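Local coordinates for actinorhodin polyketide putative beta-ketoacyl synthase 2 (Streptomyces coelicolor A3, PDB 1TQY), which acts as the chain length factor of actinorhodin polyketide biosynthesis and probably shares the 3-oxoacyl-ACP synthase activity general to beta-ketoacyl synthases, at residues T44-V48 with S49-A53; P74-P78 with S79-A83. All coordinates share one frame; numbering follows the deposited sequence.

Contact 1 (T44-V48 with S49-A53); sequences TRFDV and SRYPA
Phe46 and Tyr51 meet on the packed side of this loop. CE1 of Phe46 lies 3.7 Å from CE2 of Tyr51. The rings touch rim to rim, their planes turned 82° apart, and neither lies over the face of the other. Tyr51 CG stands anti to its own carbonyl carbon (chi1 -59°), which carries the ring back alongside Phe46 and the Asp47 carbonyl. The edge of that ring also meets Val48 CA. Helix 201-208 packs against this side: Trp204 packs edge-to-face with Phe46 and touches Val48, and Val205 touches Tyr51. An acidic side chain of the neighbouring protein chain also packs on both rings.

The backbone makes a type I beta turn here. Tyr51 N donates to Val48 O over 2.8 Å, from well above the carbonyl plane. Before it comes an Asx turn, in which Asp47 OD1 accepts from Ser49 N at 3.2 Å. The bend at the hydrogen is marked, 138°. Ser49 OG donates to Asp47 OD1 over 2.6 Å. The amide comes on the anti side of the carboxylate oxygen and the hydroxyl on the syn side, both from the same face of its plane.

Asp47, Ser49 and Arg50 form the loose, exposed side. Arg50 CG passes 3.1 Å from Asp47 O and covers part of one Tyr51 face. The arginine chain then bends at chi3. Its NH2 pairs with an acidic side chain of the neighbouring chain, and Tyr51 OH hydrogen-bonds to that chain's backbone.

Two donors from one serine thus grip one oxygen of Asp47, which probably stabilises the carboxylate charge. Asp47 OD2 and Arg50 NH2 are 5.5 Å apart, not in contact, though their opposite charges may still attract weakly.

Contact 2 (P74-P78 with S79-A83); sequences PQTDP and STRLA
Asp77 is the N-cap of helix 78-93, and its side chain caps Ser79 N. CG of Asp77 is anti to the backbone N (chi1 179°), and this turns the carboxylate to the open helix end. Asp77 OD2 accepts from Ser79 N at 2.9 Å and from Ser79 OG at 2.8 Å. The two donors arrive from opposite faces of the carboxylate plane, so they hold OD2 between them. The other oxygen, OD1, is hydrogen-bonded to Phe119 N.

Thr76 and Arg81 lie across each other on another side of the first turn. The arginine is extended from CG to NE and runs back toward the loop. Arg81 NE donates a hydrogen bond to Thr76 OG1 (3.0 Å, 157° at the hydrogen), with OG1 almost in the guanidinium plane. Leu72 O and Leu73 O complete the setting, hydrogen-bonded to Thr76 OG1 and Arg81 NH2.

Thr76 and Thr80 cross at about a right angle, with their CG2 methyls 3.9 Å apart. Thr80 OG1 hydrogen-bonds to Asn148 OD1 of helix 147-156. A capping box would join Asp77 N to Thr80 directly; here a water accepts from Asp77 N at 2.9 Å and donates to Thr80 OG1 at 2.9 Å.

Contact 1 comes first along the chain, in the loop joining the paired antiparallel strands 40-42 and 55-57. Helix 64-67 follows, and contact 2 then opens helix 78-93. Their centres are 22 Å apart. The nearest atoms are about 6 Å apart, so they do not touch. Both belong to the N-terminal beta-ketoacyl synthase region, but their settings differ. Contact 1 is partly buried and faces the other protein chain. Contact 2 is buried among helices 117-129 and 147-156 and strand 189-196. Gln58, a sodium-site residue, ties that site to contact 1: its OE1 hydrogen-bonds to Thr44 N. The Leu82 side chain of contact 2 is about 11 Å from the ion, too far to bind it.

Contact 1 (T44-V48 with S49-A53)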
# COMPACT_ATOMS: atom_id res chain seq x y z
N THR B 44 28.38 6.52 -1.99
CA THR B 44 29.14 6.86 -3.18
C THR B 44 28.22 7.18 -4.35
O THR B 44 28.67 7.56 -5.43
CB THR B 44 30.08 5.69 -3.54
OG1 THR B 44 29.31 4.51 -3.80
CG2 THR B 44 31.02 5.39 -2.37
N ARG B 45 26.92 7.05 -4.12
CA ARG B 45 25.92 7.33 -5.14
C ARG B 45 25.96 8.80 -5.56
O ARG B 45 25.48 9.16 -6.63
CB ARG B 45 24.53 6.97 -4.63
CG ARG B 45 24.34 5.49 -4.33
CD ARG B 45 24.52 4.66 -5.59
NE ARG B 45 24.85 3.27 -5.28
CZ ARG B 45 23.96 2.30 -5.11
NH1 ARG B 45 22.66 2.56 -5.22
NH2 ARG B 45 24.38 1.07 -4.83
N PHE B 46 26.54 9.63 -4.70
CA PHE B 46 26.67 11.07 -4.94
C PHE B 46 27.62 11.59 -3.87
O PHE B 46 28.15 10.80 -3.10
CB PHE B 46 25.29 11.74 -4.84
CG PHE B 46 24.60 11.48 -3.54
CD1 PHE B 46 24.89 12.25 -2.42
CD2 PHE B 46 23.68 10.44 -3.42
CE1 PHE B 46 24.29 11.99 -1.19
CE2 PHE B 46 23.07 10.16 -2.20
CZ PHE B 46 23.38 10.95 -1.08
N ASP B 47 27.83 12.90 -3.81
CA ASP B 47 28.76 13.49 -2.83
C ASP B 47 28.11 13.73 -1.46
O ASP B 47 27.55 14.80 -1.22
CB ASP B 47 29.29 14.83 -3.37
CG ASP B 47 30.51 15.34 -2.61
OD1 ASP B 47 30.76 14.87 -1.48
OD2 ASP B 47 31.21 16.22 -3.15
N VAL B 48 28.19 12.76 -0.55
CA VAL B 48 27.60 12.89 0.78
C VAL B 48 28.37 13.75 1.77
O VAL B 48 27.85 14.07 2.84
CB VAL B 48 27.42 11.53 1.50
CG1 VAL B 48 26.12 10.90 1.11
CG2 VAL B 48 28.60 10.62 1.22
N SER B 49 29.60 14.12 1.43
CA SER B 49 30.41 14.93 2.33
C SER B 49 29.74 16.25 2.63
O SER B 49 30.12 16.95 3.56
CB SER B 49 31.77 15.22 1.69
OG SER B 49 31.63 16.12 0.60
N ARG B 50 28.75 16.62 1.83
CA ARG B 50 28.08 17.88 2.08
C ARG B 50 26.83 17.75 2.93
O ARG B 50 26.11 18.72 3.16
CB ARG B 50 27.77 18.56 0.75
CG ARG B 50 26.99 17.71 -0.22
CD ARG B 50 27.17 18.21 -1.62
NE ARG B 50 26.72 19.60 -1.77
CZ ARG B 50 26.61 20.23 -2.94
NH1 ARG B 50 26.23 21.48 -2.99
NH2 ARG B 50 26.90 19.59 -4.06
N TYR B 51 26.56 16.53 3.40
CA TYR B 51 25.40 16.27 4.25
C TYR B 51 25.85 15.72 5.61
O TYR B 51 26.93 15.13 5.72
CB TYR B 51 24.48 15.27 3.57
CG TYR B 51 23.98 15.73 2.24
CD1 TYR B 51 23.07 16.78 2.13
CD2 TYR B 51 24.42 15.12 1.06
CE1 TYR B 51 22.62 17.21 0.89
CE2 TYR B 51 23.98 15.55 -0.18
CZ TYR B 51 23.08 16.59 -0.26
OH TYR B 51 22.63 16.99 -1.49
N PRO B 52 25.02 15.89 6.65
CA PRO B 52 25.30 15.41 8.01
C PRO B 52 25.53 13.90 8.10
O PRO B 52 26.48 13.45 8.74
CB PRO B 52 24.06 15.82 8.79
CG PRO B 52 23.54 16.99 8.04
CD PRO B 52 23.74 16.60 6.60
N ALA B 53 24.65 13.13 7.49
CA ALA B 53 24.77 11.67 7.50
C ALA B 53 25.54 11.28 6.25
O ALA B 53 25.31 11.85 5.18
CB ALA B 53 23.39 11.04 7.50

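Contact 2 (P74-P78 with S79-A83)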
# COMPACT_ATOMS: atom_id res chain seq x y z
N PRO B 74 15.02 0.46 -18.89
CA PRO B 74 14.57 1.85 -19.10
C PRO B 74 13.42 2.29 -18.20
O PRO B 74 13.30 3.47 -17.87
CB PRO B 74 14.12 1.86 -20.56
CG PRO B 74 14.74 0.65 -21.17
CD PRO B 74 14.75 -0.36 -20.08
N GLN B 75 12.57 1.34 -17.81
CA GLN B 75 11.39 1.65 -17.01
C GLN B 75 11.44 1.25 -15.54
O GLN B 75 10.44 1.40 -14.83
CB GLN B 75 10.16 0.98 -17.65
CG GLN B 75 10.25 -0.55 -17.71
CD GLN B 75 8.98 -1.20 -18.24
OE1 GLN B 75 8.72 -1.20 -19.44
NE2 GLN B 75 8.19 -1.77 -17.34
N THR B 76 12.58 0.78 -15.07
CA THR B 76 12.68 0.36 -13.69
C THR B 76 13.67 1.15 -12.84
O THR B 76 14.76 1.52 -13.28
CB THR B 76 13.03 -1.13 -13.60
OG1 THR B 76 14.19 -1.39 -14.40
CG2 THR B 76 11.87 -1.97 -14.10
N ASP B 77 13.24 1.40 -11.61
CA ASP B 77 14.02 2.12 -10.61
C ASP B 77 14.98 1.10 -9.99
O ASP B 77 14.77 -0.11 -10.12
CB ASP B 77 13.07 2.64 -9.52
CG ASP B 77 13.79 3.38 -8.40
OD1 ASP B 77 14.13 4.57 -8.62
OD2 ASP B 77 14.04 2.78 -7.33
N PRO B 78 16.04 1.57 -9.32
CA PRO B 78 16.96 0.60 -8.72
C PRO B 78 16.23 -0.37 -7.80
O PRO B 78 16.50 -1.58 -7.81
CB PRO B 78 17.94 1.47 -7.96
CG PRO B 78 18.06 2.66 -8.85
CD PRO B 78 16.62 2.92 -9.29
N SER B 79 15.31 0.15 -6.99
CA SER B 79 14.56 -0.70 -6.07
C SER B 79 13.80 -1.82 -6.80
O SER B 79 13.81 -2.97 -6.36
CB SER B 79 13.55 0.13 -5.26
OG SER B 79 12.58 0.70 -6.11
N THR B 80 13.15 -1.49 -7.90
CA THR B 80 12.39 -2.49 -8.63
C THR B 80 13.26 -3.59 -9.27
O THR B 80 12.88 -4.77 -9.31
CB THR B 80 11.51 -1.83 -9.70
OG1 THR B 80 10.62 -0.91 -9.06
CG2 THR B 80 10.70 -2.88 -10.46
N ARG B 81 14.44 -3.20 -9.74
CA ARG B 81 15.34 -4.16 -10.36
C ARG B 81 15.82 -5.17 -9.33
O ARG B 81 15.97 -6.36 -9.62
CB ARG B 81 16.54 -3.43 -10.98
CG ARG B 81 16.12 -2.47 -12.06
CD ARG B 81 17.31 -1.67 -12.50
NE ARG B 81 17.02 -0.74 -13.58
CZ ARG B 81 17.94 0.05 -14.12
NH1 ARG B 81 19.19 0.01 -13.65
NH2 ARG B 81 17.63 0.88 -15.10
N LEU B 82 16.05 -4.68 -8.12
CA LEU B 82 16.48 -5.54 -7.03
C LEU B 82 15.35 -6.50 -6.66
O LEU B 82 15.58 -7.69 -6.44
CB LEU B 82 16.90 -4.69 -5.83
CG LEU B 82 18.20 -3.93 -6.06
CD1 LEU B 82 18.31 -2.74 -5.12
CD2 LEU B 82 19.36 -4.87 -5.88
N ALA B 83 14.12 -5.98 -6.60
CA ALA B 83 12.95 -6.77 -6.27
C ALA B 83 12.69 -7.86 -7.31
O ALA B 83 12.31 -8.97 -6.96
CB ALA B 83 11.72 -5.87 -6.14
O HOH W 1 10.43 1.33 -10.91